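Local coordinates for protein Cfl (Pectobacterium brasiliense, PDB 7A9J) that is a coronafacic acid ligase of the ATP-dependent AMP-binding enzyme family, which probably activates carboxylic acids with ATP for amide formation, at residues I231-D236 and I243-A248; M22-S27 and A249-Y254; N442-H447 and A469-Q474; S486-N491 and K496-Y501. The protein carries 1 engineered substitution. All coordinates share one frame; numbering follows the deposited sequence.

In the fold
The four contacts form two separate pairs, and contact 2 lies on the opposite side of the chain's centre from contacts 3 and 4. Contacts 1 and 2 have centres 13 Å apart and share helix 240-251: contact 1 sets it against strand 230-233, and contact 2 brings its last turn to the start of helix 24-34. Along the chain, contact 1 falls between the two segments of contact 2; contacts 3 and 4 then follow in series. These, centred 11 Å apart in the C-terminal domain, pack around the sheet of neighbouring strands 464-473 and 500-503. The centres of contacts 1 and 3 are about 35 Å apart, without touching, and the bound R4Z lies near contact 1.

Contact 1: residues I231-D236 and I243-A248; sequences ILSLVD and ILITFA
Ile-245 meets strand 230-233 with two different branches, and each finds its own partner. Its CG2 methyl approaches the CG2 methyl of Ile-231 at 3.7 Å, the two isoleucines crossing obliquely. Ile-231 directs its beta carbon toward the helix, but its CG1 lies beside the backbone N and carries CD1 off in another direction, so the gamma methyl alone makes the touch. The other branch of Ile-245 runs out extended through CG1 (chi2 165°), and its CD1 methyl comes to rest 3.9 Å from Ser-233 OG and 4.1 Å from Ser-233 CB, an apolar tip set against a small polar side chain. These pieces belong to a beta-alpha-beta unit in which strand 230-233 leads through helix 240-251 to the parallel neighbour 255-257, and Ile-245 lies between the helix and strands 230-233 and 278-281, also touching Trp-278 and Ala-280 of the latter. The hydroxyl of Ser-233 does not bond across the contact. With OG anti to the backbone N (chi1 176°), it pairs instead with Ser-242 OG, just before the helical segment, and receives a weak bond from Val-235 N at 3.4 Å with an N-H...O angle of 143°. Ser-242 OG is bonded to Val-235 O too, which ties the turn after the strand to the start of the helix. On the preceding helical position Leu-244 projects elsewhere, against Leu-206, Ala-209 and Thr-213 of helix 203-214, and touches the bound R4Z; the side chain of Ile-245 remains about 7 Å from that ligand.

Contact 2: residues M22-S27 and A249-Y254; sequences MNTFSS and ALQKGY
Gln-251 lays its side-chain amide against Ser-27 and Thr-24, bringing the C-terminal turn of helix 240-251 to the first turn of helix 24-34. Asn-23 is the N-cap of helix 24-34, its OD1 accepting from Ser-26 N at 2.8 Å, nearly straight at 162°. Helix 240-251 closes in a Schellman motif at Gly-253, whose positive phi accompanies backbone bonds from Gly-253 N to Leu-250 O and from Tyr-254 N to Ala-249 O. The tight part of the contact is apolar against amide. Ser-27 CB sits over the flat end of Gln-251, 3.8 Å from CD and almost equally far from OE1 (4.0 Å) and NE2 (4.1 Å), as expected for a carbon above the amide face. Beyond the nitrogen, Thr-24 CG2 approaches NE2 at 3.8 Å, the two side chains crossing at about a right angle. The extended Gln-251 chain (chi2 -180°) is what carries the amide this far from its own helix. Helix 203-214 flanks both partners, through Leu-206 on Thr-24 and Val-210 on Gln-251. No direct hydrogen bond spans the segments; the looser side is bridged by water. One water joins Thr-24 OG1 to Gln-251 NE2, and a second accepts from the same NE2 at 2.6 Å while donating to Thr-24 O at 3.1 Å.

Contact 3: residues N442-H447 and A469-Q474; sequences NTLIQH and ALIQPQ
Leu-444 and Ile-471 are brought together by two differently shaped chains. In the leucine, CG lies beside the backbone N (chi1 -75°), and CD1 then continues outward as the extended branch, toward the strand. In the isoleucine, CG1 is likewise beside the backbone N, but the next torsion (chi2 -69°) bends the delta methyl round, so that it reaches Leu-444 although the beta carbon itself is not aimed at the helix. The result is a three-methyl cluster: Ile-471 CD1 stands 4.0 Å from Leu-444 CD1 and 4.2 Å from Leu-444 CD2, the two side chains crossing at about a right angle. Leu-444 CD1 also meets Ala-469 CB at 4.2 Å, two residues earlier on the same side of strand 464-473. All three residues are buried, and the separations are those of ordinary van der Waals packing without polar bonds between the segments. Gln-446 curls back along the chain, its NE2 donating to Asn-442 O at 3.0 Å with an angle of 159°; the same nitrogen is bonded to Gln-320 OE1. The contact is part of the packing of helix 437-445 on the sheet in the C-terminal domain. Leu-444 also touches Ser-453 and Val-455 of strand 450-460 and Ile-484 of helix 481-491, while Ile-471 continues onto Tyr-501 and Phe-503 of strand 500-503.

Contact 4: residues S486-N491 and K496-Y501; sequences SYLSDN and KHPSEY
Leu-488 touches three residues of 496-501, each with a different part of its side chain or from a different direction. Its CB lies over one face of the His-497 imidazole, 3.7 Å from the ring centroid and 20° off the ring normal, a CH-pi contact. Its CD1 abuts the CD corner of the Pro-498 ring at 3.4 Å, closer than usual carbon packing. The same methyl stands at the edge of the Tyr-501 ring, near its plane, and its 3.1 Å approach to Tyr-501 OH is tight enough to suggest strain. The extended chi2 of Leu-488 (-179°) turns CD1 to face both the proline and the tyrosine while CB stays over the imidazole. His-497 also presses its CE1 to within 3.1 Å of Leu-488 O, and its NE2 is 3.2 Å from Ser-489 N, but the angle there is too poor for a hydrogen bond. Moving outward, within 486-491, Asn-491 ND2 donates to Tyr-487 O at 2.7 Å and lies above one face of the Tyr-487 ring, toward its rim. His-494 meets the His-497 ring, and Ala-469 of strand 464-473 touches Pro-498 and Tyr-501; on the helix side, Thr-443 and Leu-444 of helix 437-445 lie against Leu-488. The contact packs the end part of helix 481-491 on the chain leading into strand 500-503, within the beta-alpha-beta unit that strand 464-473 begins. Ser-489 OG is bonded to Ala-485 O; between the segments there is no hydrogen bond, and the contact rests on the CH-pi approach and apolar packing.

Contact 1: residues I231-D236 and I243-A248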
loop_
_atom_site.group_PDB
_atom_site.type_symbol
_atom_site.label_atom_id
_atom_site.label_comp_id
_atom_site.label_asym_id
_atom_site.label_seq_id
_atom_site.Cartn_x
_atom_site.Cartn_y
_atom_site.Cartn_z
ATOM N N ILE A 231 -0.708 2.615 15.968
ATOM C CA ILE A 231 -0.395 2.170 14.601
ATOM C C ILE A 231 -0.736 3.324 13.692
ATOM O O ILE A 231 -1.840 3.867 13.775
ATOM C CB ILE A 231 -1.216 0.901 14.252
ATOM C CG1 ILE A 231 -0.496 -0.374 14.686
ATOM C CG2 ILE A 231 -1.609 0.798 12.748
ATOM C CD1 ILE A 231 0.253 -0.310 15.928
ATOM N N LEU A 232 0.191 3.675 12.777
ATOM C CA LEU A 232 -0.052 4.737 11.827
ATOM C C LEU A 232 0.070 4.159 10.428
ATOM O O LEU A 232 1.054 3.461 10.117
ATOM C CB LEU A 232 0.964 5.868 11.985
ATOM C CG LEU A 232 1.046 6.903 10.896
ATOM C CD1 LEU A 232 -0.297 7.620 10.784
ATOM C CD2 LEU A 232 2.244 7.904 11.182
ATOM N N SER A 233 -0.898 4.458 9.581
ATOM C CA SER A 233 -0.709 4.171 8.149
ATOM C C SER A 233 -0.709 5.483 7.381
ATOM O O SER A 233 -1.686 6.247 7.452
ATOM C CB SER A 233 -1.799 3.238 7.599
ATOM O OG SER A 233 -1.594 3.098 6.176
ATOM N N LEU A 234 0.385 5.733 6.619
ATOM C CA LEU A 234 0.462 6.962 5.857
ATOM C C LEU A 234 -0.365 6.886 4.569
ATOM O O LEU A 234 -0.609 7.929 3.943
ATOM C CB LEU A 234 1.927 7.268 5.506
ATOM C CG LEU A 234 2.724 7.520 6.796
ATOM C CD1 LEU A 234 4.192 7.631 6.451
ATOM C CD2 LEU A 234 2.270 8.823 7.471
ATOM N N VAL A 235 -0.832 5.702 4.198
ATOM C CA VAL A 235 -1.674 5.581 3.013
ATOM C C VAL A 235 -3.101 5.963 3.444
ATOM O O VAL A 235 -3.500 5.588 4.529
ATOM C CB VAL A 235 -1.620 4.139 2.532
ATOM C CG1 VAL A 235 -2.695 3.912 1.497
ATOM C CG2 VAL A 235 -0.157 3.850 1.932
ATOM N N ASP A 236 -3.825 6.718 2.619
ATOM C CA ASP A 236 -5.184 7.117 2.991
ATOM C C ASP A 236 -6.025 5.948 3.467
ATOM O O ASP A 236 -6.011 4.851 2.892
ATOM C CB ASP A 236 -5.935 7.777 1.812
ATOM C CG ASP A 236 -5.254 9.011 1.243
ATOM O OD1 ASP A 236 -4.500 9.714 1.948
ATOM O OD2 ASP A 236 -5.530 9.301 0.066
ATOM N N ILE A 243 -7.323 0.159 5.084
ATOM C CA ILE A 243 -8.532 -0.403 5.700
ATOM C C ILE A 243 -8.185 -1.673 6.462
ATOM O O ILE A 243 -8.549 -1.854 7.638
ATOM C CB ILE A 243 -9.578 -0.688 4.606
ATOM C CG1 ILE A 243 -9.978 0.604 3.950
ATOM C CG2 ILE A 243 -10.741 -1.547 5.204
ATOM C CD1 ILE A 243 -10.907 0.450 2.714
ATOM N N LEU A 244 -7.404 -2.558 5.807
ATOM C CA LEU A 244 -7.027 -3.797 6.435
ATOM C C LEU A 244 -6.133 -3.550 7.630
ATOM O O LEU A 244 -6.263 -4.258 8.639
ATOM C CB LEU A 244 -6.314 -4.688 5.420
ATOM C CG LEU A 244 -7.178 -5.163 4.245
ATOM C CD1 LEU A 244 -6.271 -6.080 3.317
ATOM C CD2 LEU A 244 -8.363 -5.984 4.684
ATOM N N ILE A 245 -5.179 -2.630 7.503
ATOM C CA ILE A 245 -4.301 -2.311 8.634
ATOM C C ILE A 245 -5.129 -1.824 9.805
ATOM O O ILE A 245 -4.893 -2.226 10.938
ATOM C CB ILE A 245 -3.288 -1.221 8.266
ATOM C CG1 ILE A 245 -2.212 -1.834 7.349
ATOM C CG2 ILE A 245 -2.620 -0.652 9.509
ATOM C CD1 ILE A 245 -1.376 -0.724 6.645
ATOM N N THR A 246 -6.101 -0.977 9.518
ATOM C CA THR A 246 -6.913 -0.398 10.597
ATOM C C THR A 246 -7.752 -1.481 11.300
ATOM O O THR A 246 -7.796 -1.547 12.534
ATOM C CB THR A 246 -7.770 0.721 9.996
ATOM O OG1 THR A 246 -6.915 1.715 9.433
ATOM C CG2 THR A 246 -8.715 1.383 11.140
ATOM N N PHE A 247 -8.445 -2.339 10.543
ATOM C CA PHE A 247 -9.188 -3.418 11.151
ATOM C C PHE A 247 -8.260 -4.319 11.959
ATOM O O PHE A 247 -8.589 -4.731 13.078
ATOM C CB PHE A 247 -9.910 -4.308 10.124
ATOM C CG PHE A 247 -11.001 -3.618 9.347
ATOM C CD1 PHE A 247 -11.845 -2.638 9.947
ATOM C CD2 PHE A 247 -11.300 -4.046 8.083
ATOM C CE1 PHE A 247 -12.861 -2.063 9.186
ATOM C CE2 PHE A 247 -12.308 -3.455 7.329
ATOM C CZ PHE A 247 -13.131 -2.501 7.889
ATOM N N ALA A 248 -7.096 -4.642 11.387
ATOM C CA ALA A 248 -6.212 -5.586 12.057
ATOM C C ALA A 248 -5.646 -4.997 13.333
ATOM O O ALA A 248 -5.577 -5.706 14.343
ATOM C CB ALA A 248 -5.043 -5.989 11.100
#

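Contact 2: residues M22-S27 and A249-Y254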
loop_
_atom_site.group_PDB
_atom_site.type_symbol
_atom_site.label_atom_id
_atom_site.label_comp_id
_atom_site.label_asym_id
_atom_site.label_seq_id
_atom_site.Cartn_x
_atom_site.Cartn_y
_atom_site.Cartn_z
ATOM N N MET A 22 -16.326 -15.641 13.478
ATOM C CA MET A 22 -16.349 -14.241 13.890
ATOM C C MET A 22 -16.048 -13.328 12.726
ATOM O O MET A 22 -14.896 -13.267 12.251
ATOM C CB MET A 22 -15.329 -13.955 14.973
ATOM C CG MET A 22 -15.546 -14.706 16.223
ATOM S SD MET A 22 -16.547 -13.687 17.304
ATOM C CE MET A 22 -15.435 -12.337 17.648
ATOM N N ASN A 23 -17.025 -12.537 12.318
ATOM C CA ASN A 23 -16.759 -11.632 11.206
ATOM C C ASN A 23 -16.077 -10.348 11.706
ATOM O O ASN A 23 -15.840 -10.162 12.917
ATOM C CB ASN A 23 -18.037 -11.361 10.449
ATOM C CG ASN A 23 -19.103 -10.724 11.311
ATOM O OD1 ASN A 23 -18.834 -9.883 12.198
ATOM N ND2 ASN A 23 -20.347 -11.090 11.030
ATOM N N THR A 24 -15.736 -9.447 10.770
ATOM C CA THR A 24 -14.894 -8.296 11.127
ATOM C C THR A 24 -15.602 -7.396 12.160
ATOM O O THR A 24 -14.999 -6.951 13.140
ATOM C CB THR A 24 -14.516 -7.506 9.854
ATOM O OG1 THR A 24 -13.856 -8.413 8.934
ATOM C CG2 THR A 24 -13.627 -6.285 10.200
ATOM N N PHE A 25 -16.874 -7.064 11.933
ATOM C CA PHE A 25 -17.535 -6.240 12.942
ATOM C C PHE A 25 -17.593 -6.952 14.291
ATOM O O PHE A 25 -17.323 -6.340 15.339
ATOM C CB PHE A 25 -18.963 -5.829 12.526
ATOM C CG PHE A 25 -19.687 -5.156 13.661
ATOM C CD1 PHE A 25 -19.319 -3.879 14.084
ATOM C CD2 PHE A 25 -20.704 -5.816 14.332
ATOM C CE1 PHE A 25 -19.933 -3.288 15.214
ATOM C CE2 PHE A 25 -21.340 -5.172 15.451
ATOM C CZ PHE A 25 -20.952 -3.918 15.828
ATOM N N SER A 26 -17.992 -8.228 14.294
ATOM C CA SER A 26 -18.203 -8.844 15.599
ATOM C C SER A 26 -16.876 -9.022 16.328
ATOM O O SER A 26 -16.836 -8.994 17.559
ATOM C CB SER A 26 -18.966 -10.157 15.446
ATOM O OG SER A 26 -18.122 -11.118 14.848
ATOM N N SER A 27 -15.764 -9.161 15.590
ATOM C CA SER A 27 -14.457 -9.186 16.239
ATOM C C SER A 27 -14.126 -7.845 16.861
ATOM O O SER A 27 -13.537 -7.787 17.947
ATOM C CB SER A 27 -13.362 -9.569 15.219
ATOM O OG SER A 27 -13.487 -10.927 14.892
ATOM N N ALA A 249 -5.261 -3.710 13.311
ATOM C CA ALA A 249 -4.716 -3.078 14.505
ATOM C C ALA A 249 -5.759 -3.039 15.625
ATOM O O ALA A 249 -5.477 -3.393 16.757
ATOM C CB ALA A 249 -4.285 -1.625 14.243
ATOM N N LEU A 250 -6.975 -2.603 15.296
ATOM C CA LEU A 250 -8.040 -2.540 16.301
ATOM C C LEU A 250 -8.350 -3.918 16.852
ATOM O O LEU A 250 -8.485 -4.069 18.065
ATOM C CB LEU A 250 -9.290 -1.883 15.703
ATOM C CG LEU A 250 -9.081 -0.417 15.306
ATOM C CD1 LEU A 250 -10.329 0.107 14.526
ATOM C CD2 LEU A 250 -8.869 0.435 16.565
ATOM N N GLN A 251 -8.387 -4.944 15.999
ATOM C CA GLN A 251 -8.604 -6.315 16.475
ATOM C C GLN A 251 -7.474 -6.842 17.348
ATOM O O GLN A 251 -7.724 -7.627 18.264
ATOM C CB GLN A 251 -8.783 -7.278 15.323
ATOM C CG GLN A 251 -10.101 -7.113 14.716
ATOM C CD GLN A 251 -10.264 -8.122 13.533
ATOM O OE1 GLN A 251 -9.769 -9.279 13.571
ATOM N NE2 GLN A 251 -10.910 -7.669 12.522
ATOM N N LYS A 252 -6.270 -6.341 17.174
ATOM C CA LYS A 252 -5.194 -6.671 18.120
ATOM C C LYS A 252 -5.203 -5.778 19.362
ATOM O O LYS A 252 -4.349 -5.953 20.249
ATOM C CB LYS A 252 -3.854 -6.546 17.366
ATOM C CG LYS A 252 -3.718 -7.624 16.284
ATOM C CD LYS A 252 -2.317 -7.646 15.522
ATOM C CE LYS A 252 -1.299 -8.260 16.415
ATOM N NZ LYS A 252 -0.125 -8.435 15.649
ATOM N N GLY A 253 -6.138 -4.840 19.451
ATOM C CA GLY A 253 -6.252 -3.943 20.596
ATOM C C GLY A 253 -5.320 -2.752 20.579
ATOM O O GLY A 253 -5.214 -2.053 21.605
ATOM N N TYR A 254 -4.676 -2.472 19.446
ATOM C CA TYR A 254 -3.841 -1.289 19.317
ATOM C C TYR A 254 -4.692 -0.079 18.994
ATOM O O TYR A 254 -5.803 -0.210 18.472
ATOM C CB TYR A 254 -2.845 -1.502 18.170
ATOM C CG TYR A 254 -1.966 -2.734 18.276
ATOM C CD1 TYR A 254 -1.664 -3.282 19.510
ATOM C CD2 TYR A 254 -1.401 -3.305 17.101
ATOM C CE1 TYR A 254 -0.839 -4.411 19.606
ATOM C CE2 TYR A 254 -0.591 -4.453 17.174
ATOM C CZ TYR A 254 -0.300 -4.963 18.440
ATOM O OH TYR A 254 0.501 -6.077 18.569
HETATM O O HOH W 1 -11.727 -9.379 10.437
HETATM O O HOH W 2 -12.255 -5.558 13.190
#

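Contact 3: residues N442-H447 and A469-Q474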
loop_
_atom_site.group_PDB
_atom_site.type_symbol
_atom_site.label_atom_id
_atom_site.label_comp_id
_atom_site.label_asym_id
_atom_site.label_seq_id
_atom_site.Cartn_x
_atom_site.Cartn_y
_atom_site.Cartn_z
ATOM N N ASN A 442 22.050 -3.416 -7.198
ATOM C CA ASN A 442 22.300 -3.626 -5.778
ATOM C C ASN A 442 23.786 -3.766 -5.491
ATOM O O ASN A 442 24.278 -3.252 -4.490
ATOM C CB ASN A 442 21.544 -4.848 -5.261
ATOM C CG ASN A 442 21.815 -5.102 -3.783
ATOM O OD1 ASN A 442 21.399 -4.323 -2.911
ATOM N ND2 ASN A 442 22.535 -6.181 -3.493
ATOM N N THR A 443 24.525 -4.421 -6.382
ATOM C CA THR A 443 25.967 -4.541 -6.206
ATOM C C THR A 443 26.651 -3.186 -6.342
ATOM O O THR A 443 27.514 -2.831 -5.537
ATOM C CB THR A 443 26.519 -5.531 -7.237
ATOM O OG1 THR A 443 25.948 -6.818 -6.981
ATOM C CG2 THR A 443 28.050 -5.608 -7.129
ATOM N N LEU A 444 26.282 -2.429 -7.378
ATOM C CA LEU A 444 26.946 -1.162 -7.676
ATOM C C LEU A 444 26.841 -0.195 -6.515
ATOM O O LEU A 444 27.840 0.399 -6.087
ATOM C CB LEU A 444 26.331 -0.542 -8.935
ATOM C CG LEU A 444 26.735 -1.206 -10.247
ATOM C CD1 LEU A 444 25.840 -0.714 -11.360
ATOM C CD2 LEU A 444 28.212 -0.953 -10.569
ATOM N N ILE A 445 25.635 -0.029 -5.978
ATOM C CA ILE A 445 25.436 0.970 -4.940
ATOM C C ILE A 445 26.199 0.655 -3.633
ATOM O O ILE A 445 26.420 1.559 -2.815
ATOM C CB ILE A 445 23.918 1.146 -4.714
ATOM C CG1 ILE A 445 23.631 2.467 -3.992
ATOM C CG2 ILE A 445 23.371 -0.003 -3.883
ATOM C CD1 ILE A 445 22.174 2.651 -3.630
ATOM N N GLN A 446 26.645 -0.591 -3.415
ATOM C CA GLN A 446 27.449 -0.877 -2.231
ATOM C C GLN A 446 28.781 -0.144 -2.260
ATOM O O GLN A 446 29.375 0.096 -1.196
ATOM C CB GLN A 446 27.706 -2.383 -2.087
ATOM C CG GLN A 446 26.456 -3.230 -2.024
ATOM C CD GLN A 446 25.412 -2.617 -1.119
ATOM O OE1 GLN A 446 25.711 -2.223 0.014
ATOM N NE2 GLN A 446 24.193 -2.473 -1.638
ATOM N N HIS A 447 29.268 0.208 -3.450
ATOM C CA HIS A 447 30.516 0.948 -3.531
ATOM C C HIS A 447 30.363 2.297 -2.839
ATOM O O HIS A 447 29.321 2.954 -2.941
ATOM C CB HIS A 447 30.934 1.127 -4.987
ATOM C CG HIS A 447 32.399 1.335 -5.143
ATOM N ND1 HIS A 447 32.981 2.584 -5.096
ATOM C CD2 HIS A 447 33.413 0.449 -5.284
ATOM C CE1 HIS A 447 34.288 2.462 -5.240
ATOM N NE2 HIS A 447 34.578 1.178 -5.355
ATOM N N ALA A 469 25.259 0.904 -17.638
ATOM C CA ALA A 469 25.030 1.310 -16.247
ATOM C C ALA A 469 25.051 2.826 -16.160
ATOM O O ALA A 469 26.057 3.462 -16.513
ATOM C CB ALA A 469 26.099 0.721 -15.316
ATOM N N LEU A 470 23.961 3.402 -15.676
ATOM C CA LEU A 470 23.970 4.795 -15.264
ATOM C C LEU A 470 24.492 4.878 -13.835
ATOM O O LEU A 470 23.958 4.222 -12.938
ATOM C CB LEU A 470 22.555 5.357 -15.410
ATOM C CG LEU A 470 22.229 6.837 -15.554
ATOM C CD1 LEU A 470 23.184 7.473 -16.537
ATOM C CD2 LEU A 470 20.792 6.935 -16.084
ATOM N N ILE A 471 25.556 5.647 -13.626
ATOM C CA ILE A 471 26.266 5.711 -12.345
ATOM C C ILE A 471 26.182 7.138 -11.815
ATOM O O ILE A 471 26.642 8.075 -12.481
ATOM C CB ILE A 471 27.745 5.313 -12.489
ATOM C CG1 ILE A 471 27.903 3.913 -13.086
ATOM C CG2 ILE A 471 28.476 5.448 -11.135
ATOM C CD1 ILE A 471 27.460 2.816 -12.178
ATOM N N GLN A 472 25.662 7.299 -10.598
ATOM C CA GLN A 472 25.630 8.614 -9.958
ATOM C C GLN A 472 26.672 8.647 -8.859
ATOM O O GLN A 472 26.487 7.987 -7.823
ATOM C CB GLN A 472 24.245 8.932 -9.393
ATOM C CG GLN A 472 24.177 10.234 -8.594
ATOM C CD GLN A 472 22.774 10.516 -8.081
ATOM O OE1 GLN A 472 21.798 10.520 -8.849
ATOM N NE2 GLN A 472 22.664 10.740 -6.779
ATOM N N PRO A 473 27.782 9.367 -9.045
ATOM C CA PRO A 473 28.841 9.369 -8.034
ATOM C C PRO A 473 28.369 9.969 -6.720
ATOM O O PRO A 473 27.553 10.897 -6.685
ATOM C CB PRO A 473 29.944 10.217 -8.680
ATOM C CG PRO A 473 29.693 10.072 -10.147
ATOM C CD PRO A 473 28.198 10.074 -10.266
ATOM N N GLN A 474 28.889 9.402 -5.634
ATOM C CA GLN A 474 28.570 9.796 -4.269
ATOM C C GLN A 474 29.254 11.112 -3.923
ATOM O O GLN A 474 30.110 11.618 -4.663
ATOM C CB GLN A 474 28.998 8.695 -3.285
ATOM C CG GLN A 474 28.422 8.764 -1.852
ATOM C CD GLN A 474 26.908 8.938 -1.805
ATOM O OE1 GLN A 474 26.386 10.020 -2.100
ATOM N NE2 GLN A 474 26.196 7.874 -1.425
#

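Contact 4: residues S486-N491 and K496-Y501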
loop_
_atom_site.group_PDB
_atom_site.type_symbol
_atom_site.label_atom_id
_atom_site.label_comp_id
_atom_site.label_asym_id
_atom_site.label_seq_id
_atom_site.Cartn_x
_atom_site.Cartn_y
_atom_site.Cartn_z
ATOM N N SER A 486 36.772 -3.335 -11.990
ATOM C CA SER A 486 37.501 -4.243 -11.113
ATOM C C SER A 486 36.641 -4.670 -9.927
ATOM O O SER A 486 36.630 -5.849 -9.555
ATOM C CB SER A 486 38.813 -3.602 -10.646
ATOM O OG SER A 486 38.573 -2.494 -9.802
ATOM N N TYR A 487 35.886 -3.737 -9.346
ATOM C CA TYR A 487 34.981 -4.072 -8.245
ATOM C C TYR A 487 33.958 -5.131 -8.658
ATOM O O TYR A 487 33.654 -6.047 -7.880
ATOM C CB TYR A 487 34.289 -2.794 -7.751
ATOM C CG TYR A 487 33.136 -3.001 -6.795
ATOM C CD1 TYR A 487 33.350 -3.240 -5.443
ATOM C CD2 TYR A 487 31.828 -2.940 -7.247
ATOM C CE1 TYR A 487 32.269 -3.422 -4.567
ATOM C CE2 TYR A 487 30.760 -3.116 -6.397
ATOM C CZ TYR A 487 30.975 -3.357 -5.064
ATOM O OH TYR A 487 29.878 -3.530 -4.246
ATOM N N LEU A 488 33.418 -5.028 -9.880
ATOM C CA LEU A 488 32.449 -6.021 -10.335
ATOM C C LEU A 488 33.100 -7.380 -10.610
ATOM O O LEU A 488 32.463 -8.418 -10.405
ATOM C CB LEU A 488 31.715 -5.509 -11.575
ATOM C CG LEU A 488 30.772 -4.326 -11.351
ATOM C CD1 LEU A 488 30.105 -3.949 -12.649
ATOM C CD2 LEU A 488 29.705 -4.667 -10.357
ATOM N N SER A 489 34.354 -7.401 -11.074
ATOM C CA SER A 489 35.061 -8.669 -11.262
ATOM C C SER A 489 35.081 -9.503 -9.985
ATOM O O SER A 489 34.978 -10.735 -10.033
ATOM C CB SER A 489 36.487 -8.392 -11.719
ATOM O OG SER A 489 36.489 -7.287 -12.610
ATOM N N ASP A 490 35.222 -8.851 -8.834
ATOM C CA ASP A 490 35.262 -9.562 -7.566
ATOM C C ASP A 490 33.881 -9.936 -7.045
ATOM O O ASP A 490 33.790 -10.765 -6.135
ATOM C CB ASP A 490 35.988 -8.715 -6.512
ATOM C CG ASP A 490 37.338 -8.173 -7.006
ATOM O OD1 ASP A 490 38.037 -8.859 -7.793
ATOM O OD2 ASP A 490 37.703 -7.048 -6.596
ATOM N N ASN A 491 32.803 -9.362 -7.588
ATOM C CA ASN A 491 31.492 -9.532 -6.974
ATOM C C ASN A 491 30.415 -10.102 -7.881
ATOM O O ASN A 491 29.406 -10.585 -7.359
ATOM C CB ASN A 491 30.985 -8.194 -6.410
ATOM C CG ASN A 491 31.804 -7.712 -5.233
ATOM O OD1 ASN A 491 31.692 -8.236 -4.127
ATOM N ND2 ASN A 491 32.627 -6.702 -5.464
ATOM N N LYS A 496 27.277 -10.646 -16.459
ATOM C CA LYS A 496 26.368 -9.655 -15.890
ATOM C C LYS A 496 26.953 -8.246 -15.913
ATOM O O LYS A 496 26.242 -7.282 -15.580
ATOM C CB LYS A 496 26.033 -10.049 -14.448
ATOM C CG LYS A 496 25.404 -11.417 -14.300
ATOM C CD LYS A 496 25.339 -11.763 -12.815
ATOM C CE LYS A 496 24.712 -13.103 -12.569
ATOM N NZ LYS A 496 24.680 -13.370 -11.099
ATOM N N HIS A 497 28.215 -8.110 -16.281
ATOM C CA HIS A 497 28.911 -6.835 -16.187
ATOM C C HIS A 497 28.398 -5.839 -17.228
ATOM O O HIS A 497 28.277 -6.182 -18.414
ATOM C CB HIS A 497 30.414 -7.021 -16.428
ATOM C CG HIS A 497 31.181 -7.567 -15.260
ATOM N ND1 HIS A 497 30.617 -8.368 -14.285
ATOM C CD2 HIS A 497 32.478 -7.406 -14.910
ATOM C CE1 HIS A 497 31.535 -8.682 -13.389
ATOM N NE2 HIS A 497 32.674 -8.109 -13.744
ATOM N N PRO A 498 28.225 -4.582 -16.846
ATOM C CA PRO A 498 27.909 -3.549 -17.836
ATOM C C PRO A 498 29.008 -3.493 -18.882
ATOM O O PRO A 498 30.182 -3.731 -18.589
ATOM C CB PRO A 498 27.842 -2.260 -17.001
ATOM C CG PRO A 498 27.457 -2.736 -15.595
ATOM C CD PRO A 498 28.127 -4.097 -15.448
ATOM N N SER A 499 28.600 -3.261 -20.115
ATOM C CA SER A 499 29.554 -2.943 -21.168
ATOM C C SER A 499 29.978 -1.479 -21.179
ATOM O O SER A 499 30.960 -1.133 -21.854
ATOM C CB SER A 499 28.936 -3.297 -22.515
ATOM O OG SER A 499 28.853 -4.698 -22.673
ATOM N N GLU A 500 29.295 -0.618 -20.439
ATOM C CA GLU A 500 29.482 0.815 -20.557
ATOM C C GLU A 500 28.944 1.498 -19.314
ATOM O O GLU A 500 27.965 1.047 -18.729
ATOM C CB GLU A 500 28.751 1.316 -21.780
ATOM C CG GLU A 500 28.858 2.765 -22.055
ATOM C CD GLU A 500 28.260 3.050 -23.419
ATOM O OE1 GLU A 500 28.767 2.500 -24.420
ATOM O OE2 GLU A 500 27.248 3.761 -23.479
ATOM N N TYR A 501 29.596 2.586 -18.931
ATOM C CA TYR A 501 29.251 3.374 -17.753
ATOM C C TYR A 501 28.925 4.796 -18.197
ATOM O O TYR A 501 29.700 5.408 -18.943
ATOM C CB TYR A 501 30.437 3.351 -16.760
ATOM C CG TYR A 501 30.700 1.968 -16.243
ATOM C CD1 TYR A 501 29.787 1.367 -15.393
ATOM C CD2 TYR A 501 31.828 1.246 -16.605
ATOM C CE1 TYR A 501 29.975 0.109 -14.901
ATOM C CE2 TYR A 501 32.041 -0.049 -16.094
ATOM C CZ TYR A 501 31.084 -0.602 -15.246
ATOM O OH TYR A 501 31.194 -1.868 -14.722
#